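Local coordinates for putative cell adhesion protein (Bacteroides fragilis, PDB 4H40) that probably serves as a fimbrillin-like pilus subunit involved in cell adhesion, at residues 227-232 with 258-262; 179-184 with 291-296; 134-139 with 254-258; 117-121 with 220-224. All coordinates share one frame; numbering follows the deposited sequence.

Interaction 1 (227-232 with 258-262); sequences LPVKVG and LPTDA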
loop_
_atom_site.group_PDB
_atom_site.type_symbol
_atom_site.label_atom_id
_atom_site.label_comp_id
_atom_site.label_asym_id
_atom_site.label_seq_id
_atom_site.Cartn_x
_atom_site.Cartn_y
_atom_site.Cartn_z
ATOM N N LEU B 227 6.340 -10.830 -23.948
ATOM C CA LEU B 227 7.331 -10.331 -22.978
ATOM C C LEU B 227 7.251 -11.058 -21.617
ATOM O O LEU B 227 6.167 -11.131 -21.023
ATOM C CB LEU B 227 7.196 -8.818 -22.726
ATOM C CG LEU B 227 7.292 -7.872 -23.894
ATOM C CD1 LEU B 227 7.180 -6.443 -23.414
ATOM C CD2 LEU B 227 8.568 -8.079 -24.675
ATOM N N PRO B 228 8.386 -11.584 -21.101
ATOM C CA PRO B 228 8.335 -12.295 -19.810
ATOM C C PRO B 228 8.206 -11.352 -18.623
ATOM O O PRO B 228 8.578 -10.180 -18.720
ATOM C CB PRO B 228 9.671 -13.037 -19.771
ATOM C CG PRO B 228 10.589 -12.179 -20.572
ATOM C CD PRO B 228 9.752 -11.595 -21.671
ATOM N N VAL B 229 7.725 -11.899 -17.491
ATOM C CA VAL B 229 7.570 -11.187 -16.217
ATOM C C VAL B 229 8.729 -11.625 -15.282
ATOM O O VAL B 229 8.503 -12.359 -14.306
ATOM C CB VAL B 229 6.171 -11.378 -15.549
ATOM C CG1 VAL B 229 5.887 -10.250 -14.556
ATOM C CG2 VAL B 229 5.047 -11.483 -16.581
ATOM N N LYS B 230 9.980 -11.215 -15.615
ATOM C CA LYS B 230 11.150 -11.576 -14.795
ATOM C C LYS B 230 11.537 -10.414 -13.831
ATOM O O LYS B 230 11.039 -9.284 -13.968
ATOM C CB LYS B 230 12.375 -12.107 -15.607
ATOM C CG LYS B 230 12.650 -11.512 -16.991
ATOM C CD LYS B 230 14.023 -11.974 -17.510
ATOM C CE LYS B 230 14.259 -11.724 -18.984
ATOM N NZ LYS B 230 14.451 -10.278 -19.299
ATOM N N VAL B 231 12.380 -10.749 -12.816
ATOM C CA VAL B 231 12.837 -9.901 -11.715
ATOM C C VAL B 231 13.582 -8.645 -12.247
ATOM O O VAL B 231 14.552 -8.755 -13.008
ATOM C CB VAL B 231 13.685 -10.723 -10.681
ATOM C CG1 VAL B 231 14.236 -9.836 -9.568
ATOM C CG2 VAL B 231 12.857 -11.850 -10.062
ATOM N N GLY B 232 13.098 -7.478 -11.825
ATOM C CA GLY B 232 13.679 -6.181 -12.171
ATOM C C GLY B 232 14.952 -5.874 -11.403
ATOM O O GLY B 232 15.281 -6.622 -10.490
ATOM N N LEU B 258 7.924 -2.128 -18.495
ATOM C CA LEU B 258 7.885 -3.492 -18.990
ATOM C C LEU B 258 7.357 -4.428 -17.913
ATOM O O LEU B 258 7.673 -4.177 -16.745
ATOM C CB LEU B 258 9.295 -3.947 -19.406
ATOM C CG LEU B 258 9.974 -3.236 -20.557
ATOM C CD1 LEU B 258 11.409 -3.730 -20.674
ATOM C CD2 LEU B 258 9.241 -3.475 -21.861
ATOM N N PRO B 259 6.620 -5.533 -18.261
ATOM C CA PRO B 259 6.186 -6.473 -17.217
ATOM C C PRO B 259 7.381 -6.915 -16.377
ATOM O O PRO B 259 8.427 -7.292 -16.926
ATOM C CB PRO B 259 5.568 -7.620 -18.014
ATOM C CG PRO B 259 5.082 -6.964 -19.266
ATOM C CD PRO B 259 6.156 -5.975 -19.594
ATOM N N THR B 260 7.267 -6.723 -15.048
ATOM C CA THR B 260 8.331 -7.045 -14.108
ATOM C C THR B 260 7.792 -7.577 -12.798
ATOM O O THR B 260 6.795 -7.091 -12.276
ATOM C CB THR B 260 9.292 -5.853 -13.883
ATOM O OG1 THR B 260 10.447 -6.322 -13.177
ATOM C CG2 THR B 260 8.672 -4.695 -13.144
ATOM N N ASP B 261 8.499 -8.594 -12.282
ATOM C CA ASP B 261 8.272 -9.263 -11.002
ATOM C C ASP B 261 9.205 -8.657 -9.945
ATOM O O ASP B 261 10.417 -8.906 -9.959
ATOM C CB ASP B 261 8.507 -10.796 -11.131
ATOM C CG ASP B 261 8.423 -11.575 -9.826
ATOM O OD1 ASP B 261 7.730 -11.100 -8.885
ATOM O OD2 ASP B 261 9.040 -12.665 -9.743
ATOM N N ALA B 262 8.630 -7.881 -9.027
ATOM C CA ALA B 262 9.355 -7.231 -7.936
ATOM C C ALA B 262 8.641 -7.487 -6.605
ATOM O O ALA B 262 8.660 -6.652 -5.695
ATOM C CB ALA B 262 9.479 -5.740 -8.210
#
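Lys-230 and Thr-260 meet where the weakly bonded edge strand 230-231 runs beside strand 260-262, whose other neighbour is strand 289-291, in a small mixed three-stranded sheet of this fimbrillin-like protein. Two polar donors converge on Lys-230 O. Thr-260 OG1 donates to it over 3.1 Å from within the carbonyl plane, and Asp-261 N donates to it from 62° above that plane, with a nearly straight N-H...O angle of 169°. Thr-260 can take part because its OG1 lies anti to its own backbone N (chi1 -168°), beside the carbonyl carbon. The pairing is otherwise loose, and the next link is a CA-H...O contact of 3.2 Å from Val-231 CA to Asp-261 O. Apolar contacts carry the other end. Leu-227 CD1 touches Leu-258 CD2 at 3.9 Å and Pro-259 CD at 4.0 Å, the leucine crossing both partners at about a right angle. Val-229 CG2 approaches Pro-259 CB at 4.2 Å, while Val-229 CG1 packs on the Thr-260 backbone. In the Asp-261 carboxylate, OD1 forms a salt bridge with Arg-263; OD2 lies 3.9 Å from Val-231 CG2.

Interaction 2 (179-184 with 291-296); sequences NQTARM and LTAGHS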
loop_
_atom_site.group_PDB
_atom_site.type_symbol
_atom_site.label_atom_id
_atom_site.label_comp_id
_atom_site.label_asym_id
_atom_site.label_seq_id
_atom_site.Cartn_x
_atom_site.Cartn_y
_atom_site.Cartn_z
ATOM N N ASN B 179 -2.284 -3.523 -25.222
ATOM C CA ASN B 179 -0.996 -3.132 -24.636
ATOM C C ASN B 179 -0.102 -4.300 -24.282
ATOM O O ASN B 179 -0.537 -5.267 -23.647
ATOM C CB ASN B 179 -1.221 -2.301 -23.384
ATOM C CG ASN B 179 -1.551 -0.885 -23.696
ATOM O OD1 ASN B 179 -0.686 -0.108 -24.125
ATOM N ND2 ASN B 179 -2.822 -0.560 -23.559
ATOM N N GLN B 180 1.175 -4.145 -24.629
ATOM C CA GLN B 180 2.212 -5.135 -24.371
ATOM C C GLN B 180 2.981 -4.816 -23.121
ATOM O O GLN B 180 3.659 -5.693 -22.587
ATOM C CB GLN B 180 3.163 -5.248 -25.580
ATOM C CG GLN B 180 2.462 -5.721 -26.862
ATOM C CD GLN B 180 1.608 -6.946 -26.645
ATOM O OE1 GLN B 180 2.103 -8.048 -26.403
ATOM N NE2 GLN B 180 0.303 -6.762 -26.635
ATOM N N THR B 181 2.829 -3.588 -22.621
ATOM C CA THR B 181 3.525 -3.132 -21.426
ATOM C C THR B 181 2.557 -2.795 -20.295
ATOM O O THR B 181 1.348 -2.659 -20.502
ATOM C CB THR B 181 4.416 -1.888 -21.718
ATOM O OG1 THR B 181 3.606 -0.749 -21.833
ATOM C CG2 THR B 181 5.219 -2.007 -22.946
ATOM N N ALA B 182 3.115 -2.605 -19.100
ATOM C CA ALA B 182 2.362 -2.136 -17.965
ATOM C C ALA B 182 2.361 -0.618 -18.033
ATOM O O ALA B 182 3.132 -0.025 -18.803
ATOM C CB ALA B 182 3.017 -2.626 -16.677
ATOM N N ARG B 183 1.512 0.018 -17.243
ATOM C CA ARG B 183 1.418 1.461 -17.161
ATOM C C ARG B 183 1.389 1.877 -15.711
ATOM O O ARG B 183 0.703 1.255 -14.905
ATOM C CB ARG B 183 0.163 1.945 -17.889
ATOM C CG ARG B 183 -0.015 3.452 -17.832
ATOM C CD ARG B 183 -1.230 3.899 -18.588
ATOM N NE ARG B 183 -1.779 5.111 -18.008
ATOM C CZ ARG B 183 -1.960 6.240 -18.678
ATOM N NH1 ARG B 183 -1.645 6.311 -19.970
ATOM N NH2 ARG B 183 -2.472 7.304 -18.071
HETATM N N MSE B 184 2.131 2.924 -15.373
HETATM C CA MSE B 184 2.129 3.507 -14.036
HETATM C C MSE B 184 1.644 4.937 -14.171
HETATM O O MSE B 184 2.009 5.623 -15.130
HETATM C CB MSE B 184 3.490 3.426 -13.347
HETATM C CG MSE B 184 3.878 2.002 -13.011
HETATM SE SE MSE B 184 5.471 1.801 -11.908
HETATM C CE MSE B 184 4.621 1.857 -10.184
ATOM N N LEU B 291 3.774 -6.316 -12.027
ATOM C CA LEU B 291 3.361 -5.426 -13.116
ATOM C C LEU B 291 3.237 -6.260 -14.377
ATOM O O LEU B 291 4.210 -6.908 -14.787
ATOM C CB LEU B 291 4.390 -4.281 -13.260
ATOM C CG LEU B 291 4.809 -3.517 -11.957
ATOM C CD1 LEU B 291 5.903 -2.466 -12.230
ATOM C CD2 LEU B 291 3.635 -2.836 -11.306
ATOM N N THR B 292 2.017 -6.362 -14.917
ATOM C CA THR B 292 1.780 -7.168 -16.120
ATOM C C THR B 292 1.243 -6.294 -17.281
ATOM O O THR B 292 0.758 -5.180 -17.061
ATOM C CB THR B 292 0.852 -8.357 -15.817
ATOM O OG1 THR B 292 -0.378 -7.897 -15.257
ATOM C CG2 THR B 292 1.452 -9.317 -14.848
ATOM N N ALA B 293 1.346 -6.832 -18.519
ATOM C CA ALA B 293 0.928 -6.225 -19.775
ATOM C C ALA B 293 -0.539 -5.912 -19.769
ATOM O O ALA B 293 -1.330 -6.773 -19.416
ATOM C CB ALA B 293 1.235 -7.168 -20.922
ATOM N N GLY B 294 -0.893 -4.701 -20.193
ATOM C CA GLY B 294 -2.277 -4.261 -20.317
ATOM C C GLY B 294 -2.907 -3.724 -19.051
ATOM O O GLY B 294 -4.090 -3.402 -19.067
ATOM N N HIS B 295 -2.119 -3.590 -17.950
ATOM C CA HIS B 295 -2.639 -3.088 -16.671
ATOM C C HIS B 295 -2.045 -1.760 -16.253
ATOM O O HIS B 295 -0.912 -1.440 -16.616
ATOM C CB HIS B 295 -2.422 -4.096 -15.557
ATOM C CG HIS B 295 -3.224 -5.341 -15.750
ATOM N ND1 HIS B 295 -2.615 -6.554 -15.941
ATOM C CD2 HIS B 295 -4.569 -5.511 -15.807
ATOM C CE1 HIS B 295 -3.596 -7.428 -16.083
ATOM N NE2 HIS B 295 -4.787 -6.845 -16.030
ATOM N N SER B 296 -2.839 -0.980 -15.490
ATOM C CA SER B 296 -2.484 0.331 -14.946
ATOM C C SER B 296 -2.284 0.231 -13.462
ATOM O O SER B 296 -3.102 -0.358 -12.764
ATOM C CB SER B 296 -3.564 1.362 -15.237
ATOM O OG SER B 296 -3.622 1.730 -16.602
#
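Arg-183 N donates to His-295 O over 2.9 Å, approaching nearly along the C=O axis (165°), although the N-H...O angle is only 143°. This bond belongs to a parallel beta bridge between Arg-183 and Ser-296, by which strand 177-190 takes strand 296-305 as its neighbour in the beta core. Just before the bridge, a type II turn from Thr-292 to His-295 faces residues 179-182. Gly-294, at the turn position where phi is positive (85°), gives its N-H to Thr-181 O at 3.0 Å, coming from well above the carbonyl plane. Two contacts of Ala-293 CB, with Gln-180 O and Asn-179 O, fill in beside it. A Thr-292 OG1 to His-295 ND1 hydrogen bond of 2.7 Å ties the two end residues of the turn together. On the apolar side Ala-182 CB meets Leu-291 CB at 4.0 Å, and the SE atom of selenomethionine Met-184 reaches Leu-291 CD1. The extended Arg-183 chain runs alongside Ser-296. Their polar ends look elsewhere, NH2 to Gln-185 and OG to Ser-26, and the Arg-183 CD atom passes Ser-296 OG at 3.8 Å.

Interaction 3 (134-139 with 254-258); sequences IGNGEY and HTGVL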
loop_
_atom_site.group_PDB
_atom_site.type_symbol
_atom_site.label_atom_id
_atom_site.label_comp_id
_atom_site.label_asym_id
_atom_site.label_seq_id
_atom_site.Cartn_x
_atom_site.Cartn_y
_atom_site.Cartn_z
ATOM N N ILE B 134 11.901 -2.819 -27.399
ATOM C CA ILE B 134 11.032 -2.063 -26.490
ATOM C C ILE B 134 11.641 -2.038 -25.100
ATOM O O ILE B 134 11.978 -3.094 -24.556
ATOM C CB ILE B 134 9.545 -2.552 -26.494
ATOM C CG1 ILE B 134 8.731 -1.901 -25.371
ATOM C CG2 ILE B 134 9.407 -4.069 -26.459
ATOM C CD1 ILE B 134 7.453 -1.380 -25.779
ATOM N N GLY B 135 11.775 -0.826 -24.555
ATOM C CA GLY B 135 12.294 -0.568 -23.215
ATOM C C GLY B 135 11.232 -0.012 -22.281
ATOM O O GLY B 135 10.032 -0.217 -22.491
ATOM N N ASN B 136 11.671 0.674 -21.233
ATOM C CA ASN B 136 10.794 1.318 -20.278
ATOM C C ASN B 136 10.545 2.721 -20.755
ATOM O O ASN B 136 11.361 3.252 -21.532
ATOM C CB ASN B 136 11.381 1.287 -18.869
ATOM C CG ASN B 136 11.471 -0.105 -18.303
ATOM O OD1 ASN B 136 10.453 -0.804 -18.158
ATOM N ND2 ASN B 136 12.700 -0.531 -17.963
ATOM N N GLY B 137 9.403 3.291 -20.349
ATOM C CA GLY B 137 9.041 4.638 -20.756
ATOM C C GLY B 137 8.444 4.703 -22.144
ATOM O O GLY B 137 8.622 5.703 -22.852
ATOM N N GLU B 138 7.727 3.640 -22.534
ATOM C CA GLU B 138 7.034 3.582 -23.811
ATOM C C GLU B 138 5.872 2.602 -23.809
ATOM O O GLU B 138 5.878 1.620 -23.071
ATOM C CB GLU B 138 7.990 3.265 -24.960
ATOM C CG GLU B 138 8.618 1.894 -24.913
ATOM C CD GLU B 138 9.599 1.707 -26.046
ATOM O OE1 GLU B 138 9.136 1.707 -27.208
ATOM O OE2 GLU B 138 10.824 1.655 -25.783
ATOM N N TYR B 139 4.863 2.900 -24.636
ATOM C CA TYR B 139 3.699 2.040 -24.825
ATOM C C TYR B 139 3.796 1.375 -26.159
ATOM O O TYR B 139 4.327 1.974 -27.087
ATOM C CB TYR B 139 2.376 2.820 -24.723
ATOM C CG TYR B 139 2.187 3.534 -23.416
ATOM C CD1 TYR B 139 1.998 2.825 -22.233
ATOM C CD2 TYR B 139 2.197 4.923 -23.350
ATOM C CE1 TYR B 139 1.829 3.485 -21.017
ATOM C CE2 TYR B 139 1.986 5.593 -22.140
ATOM C CZ TYR B 139 1.829 4.868 -20.977
ATOM O OH TYR B 139 1.682 5.526 -19.790
ATOM N N HIS B 254 2.346 9.835 -16.258
ATOM C CA HIS B 254 2.242 8.410 -16.554
ATOM C C HIS B 254 3.403 7.945 -17.429
ATOM O O HIS B 254 4.093 8.748 -18.051
ATOM C CB HIS B 254 0.893 8.046 -17.193
ATOM C CG HIS B 254 0.654 8.670 -18.529
ATOM N ND1 HIS B 254 0.769 7.942 -19.691
ATOM C CD2 HIS B 254 0.297 9.932 -18.844
ATOM C CE1 HIS B 254 0.473 8.775 -20.671
ATOM N NE2 HIS B 254 0.205 9.986 -20.210
ATOM N N THR B 255 3.645 6.648 -17.424
ATOM C CA THR B 255 4.686 6.038 -18.228
ATOM C C THR B 255 4.418 4.571 -18.383
ATOM O O THR B 255 3.705 3.970 -17.562
ATOM C CB THR B 255 6.089 6.279 -17.626
ATOM O OG1 THR B 255 7.047 6.116 -18.646
ATOM C CG2 THR B 255 6.420 5.376 -16.452
ATOM N N GLY B 256 5.030 4.006 -19.421
ATOM C CA GLY B 256 4.982 2.582 -19.672
ATOM C C GLY B 256 6.131 1.956 -18.923
ATOM O O GLY B 256 7.188 2.581 -18.776
ATOM N N VAL B 257 5.923 0.747 -18.420
ATOM C CA VAL B 257 6.963 -0.032 -17.765
ATOM C C VAL B 257 6.814 -1.458 -18.278
ATOM O O VAL B 257 5.701 -1.917 -18.527
ATOM C CB VAL B 257 7.038 0.067 -16.201
ATOM C CG1 VAL B 257 7.384 1.482 -15.756
ATOM C CG2 VAL B 257 5.758 -0.389 -15.534
ATOM N N LEU B 258 7.924 -2.128 -18.495
ATOM C CA LEU B 258 7.885 -3.492 -18.990
ATOM C C LEU B 258 7.357 -4.428 -17.913
ATOM O O LEU B 258 7.673 -4.177 -16.745
ATOM C CB LEU B 258 9.295 -3.947 -19.406
ATOM C CG LEU B 258 9.974 -3.236 -20.557
ATOM C CD1 LEU B 258 11.409 -3.730 -20.674
ATOM C CD2 LEU B 258 9.241 -3.475 -21.861
HETATM O O HOH W 1 9.797 -2.968 -15.673
#
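Ile-134 starts the contact, its CG1 lying 3.9 Å from Leu-258 CD2 as the two side chains run antiparallel past one another. Gly-135 adds its carbonyl oxygen against the same leucine methyl, and its N-H goes back to Glu-138 OE2 at 2.9 Å, a bond that closes the loop on itself; the other carboxylate oxygen, OE1, pairs with Lys-124. At Asn-136 the amide turns to the residue that follows the strand: OD1 accepts from Leu-258 N over 2.9 Å in an almost linear bond (174°). A water bound to Leu-258 O makes a long, weak bond to this OD1, while ND2 is held by Gln-210 O. Gly-137, with positive phi (80°), donates its N-H to Gly-256 O at 2.8 Å. Tyr-139 brings CE1 to 3.5 Å from Gly-256 CA, and its OH meets His-254 ND1 at 2.6 Å. The two ring planes are 19° apart, but the rings meet rim to rim, neither over the other's face, which is not a stack. The loop thus runs along the edge of strand 251-257 away from strand 177-190, bonded through Gly-256 O and, just past the strand's end, Leu-258 N, in a fimbrillin-like beta fold.

Interaction 4 (117-121 with 220-224); sequences FRILS and DWVNG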
loop_
_atom_site.group_PDB
_atom_site.type_symbol
_atom_site.label_atom_id
_atom_site.label_comp_id
_atom_site.label_asym_id
_atom_site.label_seq_id
_atom_site.Cartn_x
_atom_site.Cartn_y
_atom_site.Cartn_z
ATOM N N PHE B 117 -1.186 -11.937 -40.538
ATOM C CA PHE B 117 -0.753 -10.566 -40.326
ATOM C C PHE B 117 -0.838 -10.187 -38.855
ATOM O O PHE B 117 -1.730 -10.625 -38.123
ATOM C CB PHE B 117 -1.491 -9.544 -41.240
ATOM C CG PHE B 117 -2.983 -9.411 -41.044
ATOM C CD1 PHE B 117 -3.864 -10.252 -41.708
ATOM C CD2 PHE B 117 -3.509 -8.430 -40.206
ATOM C CE1 PHE B 117 -5.251 -10.150 -41.500
ATOM C CE2 PHE B 117 -4.898 -8.320 -40.005
ATOM C CZ PHE B 117 -5.759 -9.178 -40.659
ATOM N N ARG B 118 0.148 -9.397 -38.427
ATOM C CA ARG B 118 0.267 -8.860 -37.076
ATOM C C ARG B 118 0.338 -7.345 -37.160
ATOM O O ARG B 118 0.685 -6.793 -38.214
ATOM C CB ARG B 118 1.490 -9.429 -36.336
ATOM C CG ARG B 118 1.493 -10.936 -36.233
ATOM C CD ARG B 118 2.316 -11.410 -35.067
ATOM N NE ARG B 118 1.657 -12.554 -34.453
ATOM C CZ ARG B 118 1.392 -12.676 -33.160
ATOM N NH1 ARG B 118 1.788 -11.750 -32.303
ATOM N NH2 ARG B 118 0.755 -13.738 -32.711
ATOM N N ILE B 119 -0.037 -6.673 -36.063
ATOM C CA ILE B 119 -0.049 -5.212 -35.966
ATOM C C ILE B 119 0.775 -4.788 -34.785
ATOM O O ILE B 119 0.784 -5.465 -33.756
ATOM C CB ILE B 119 -1.495 -4.600 -35.853
ATOM C CG1 ILE B 119 -2.601 -5.373 -36.616
ATOM C CG2 ILE B 119 -1.519 -3.079 -36.106
ATOM C CD1 ILE B 119 -2.510 -5.352 -38.080
ATOM N N LEU B 120 1.420 -3.631 -34.933
ATOM C CA LEU B 120 2.208 -2.925 -33.924
ATOM C C LEU B 120 1.841 -1.460 -33.979
ATOM O O LEU B 120 1.627 -0.925 -35.075
ATOM C CB LEU B 120 3.717 -3.086 -34.167
ATOM C CG LEU B 120 4.287 -4.477 -34.111
ATOM C CD1 LEU B 120 5.478 -4.572 -34.983
ATOM C CD2 LEU B 120 4.653 -4.883 -32.698
ATOM N N SER B 121 1.787 -0.804 -32.821
ATOM C CA SER B 121 1.530 0.633 -32.748
ATOM C C SER B 121 2.259 1.189 -31.532
ATOM O O SER B 121 2.002 0.712 -30.418
ATOM C CB SER B 121 0.040 0.955 -32.713
ATOM O OG SER B 121 -0.148 2.359 -32.724
ATOM N N ASP B 220 10.024 -15.908 -30.487
ATOM C CA ASP B 220 9.251 -16.277 -31.674
ATOM C C ASP B 220 7.842 -15.688 -31.546
ATOM O O ASP B 220 6.887 -16.387 -31.215
ATOM C CB ASP B 220 9.253 -17.811 -31.849
ATOM C CG ASP B 220 8.718 -18.348 -33.168
ATOM O OD1 ASP B 220 8.651 -17.568 -34.154
ATOM O OD2 ASP B 220 8.430 -19.563 -33.236
ATOM N N TRP B 221 7.737 -14.375 -31.780
ATOM C CA TRP B 221 6.504 -13.612 -31.636
ATOM C C TRP B 221 5.337 -14.153 -32.480
ATOM O O TRP B 221 4.231 -14.253 -31.964
ATOM C CB TRP B 221 6.749 -12.133 -31.976
ATOM C CG TRP B 221 5.584 -11.247 -31.656
ATOM C CD1 TRP B 221 4.849 -11.235 -30.504
ATOM C CD2 TRP B 221 5.013 -10.244 -32.509
ATOM N NE1 TRP B 221 3.860 -10.287 -30.586
ATOM C CE2 TRP B 221 3.941 -9.655 -31.801
ATOM C CE3 TRP B 221 5.334 -9.753 -33.782
ATOM C CZ2 TRP B 221 3.149 -8.639 -32.350
ATOM C CZ3 TRP B 221 4.566 -8.727 -34.312
ATOM C CH2 TRP B 221 3.485 -8.186 -33.601
ATOM N N VAL B 222 5.585 -14.524 -33.744
ATOM C CA VAL B 222 4.559 -15.024 -34.667
ATOM C C VAL B 222 3.907 -16.367 -34.173
ATOM O O VAL B 222 2.769 -16.674 -34.551
ATOM C CB VAL B 222 5.129 -15.138 -36.099
ATOM C CG1 VAL B 222 6.165 -16.246 -36.217
ATOM C CG2 VAL B 222 4.020 -15.296 -37.132
ATOM N N ASN B 223 4.598 -17.131 -33.313
ATOM C CA ASN B 223 4.034 -18.383 -32.828
ATOM C C ASN B 223 3.474 -18.269 -31.388
ATOM O O ASN B 223 3.082 -19.285 -30.810
ATOM C CB ASN B 223 5.042 -19.505 -32.954
ATOM C CG ASN B 223 5.186 -19.967 -34.384
ATOM O OD1 ASN B 223 6.132 -19.598 -35.083
ATOM N ND2 ASN B 223 4.221 -20.747 -34.870
ATOM N N GLY B 224 3.385 -17.044 -30.860
ATOM C CA GLY B 224 2.777 -16.780 -29.556
ATOM C C GLY B 224 3.638 -16.307 -28.394
ATOM O O GLY B 224 3.116 -16.168 -27.282
#
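A buried cation-pi and CH-pi contact joins Arg-118, on strand 113-121, to Trp-221, at the start of a 3-10 segment in the long connection between strands 197-207 and 230-231. The arginine side chain runs over one face of the indole. Its CD stands 3.6 Å from the centroid of the six-membered ring, only 10° off the normal, and its CZ is 4.3 Å from the centroid of the five-membered ring, also over the face. Aliphatic chain and cation therefore divide the indole between them. The guanidinium is not laid flat on it: the two planes are 75° apart, and NH1 is the atom directed at the ring. Trp-221 sets its CG opposite the backbone N (chi1 -171°), which carries the indole toward the strand. There its far corner, CH2, meets Leu-120 CD2 at 3.6 Å, while Ile-119 O lies near the ring plane at the edge. The 3-10 backbone flanks the cation as well: Trp-221 O sits 3.4 Å above the guanidinium plane, over its centre, and this same oxygen accepts a hydrogen bond from Gly-224 N at 3.1 Å. Val-222 CA packs against Arg-118 NE at 3.8 Å. Outside the two segments, NH2 forms a salt bridge with Asp-145, and Phe-131 meets the indole at an inclined angle. That salt bridge probably offsets much of the cost of burying the Arg-118 charge, with the indole face and the Trp-221 carbonyl adding favourable electrostatics.

Interactions 1, 2 and 3 cluster, centres about 9 to 12 Å apart; that of interaction 4, on strand 113-121, lies about 18 to 20 Å away. Interactions 2 and 3 use neighbouring strands, 177-190 and 251-257, joined by probable bonds such as Ala-182 N to Val-257 O (2.7 Å). Interactions 1 and 3 share Leu-258, and Thr-260 N probably bonds to Leu-291 O, linking interaction 1 to interaction 2. Along the chain, interaction 4 closes at 220-224 just before interaction 1 opens at 227-232; interaction 1 nests in the loop closed by interaction 2, and interactions 2, 3 and 4 cross pairwise. This is consistent with a beta fold held together by contacts between distant parts of the chain.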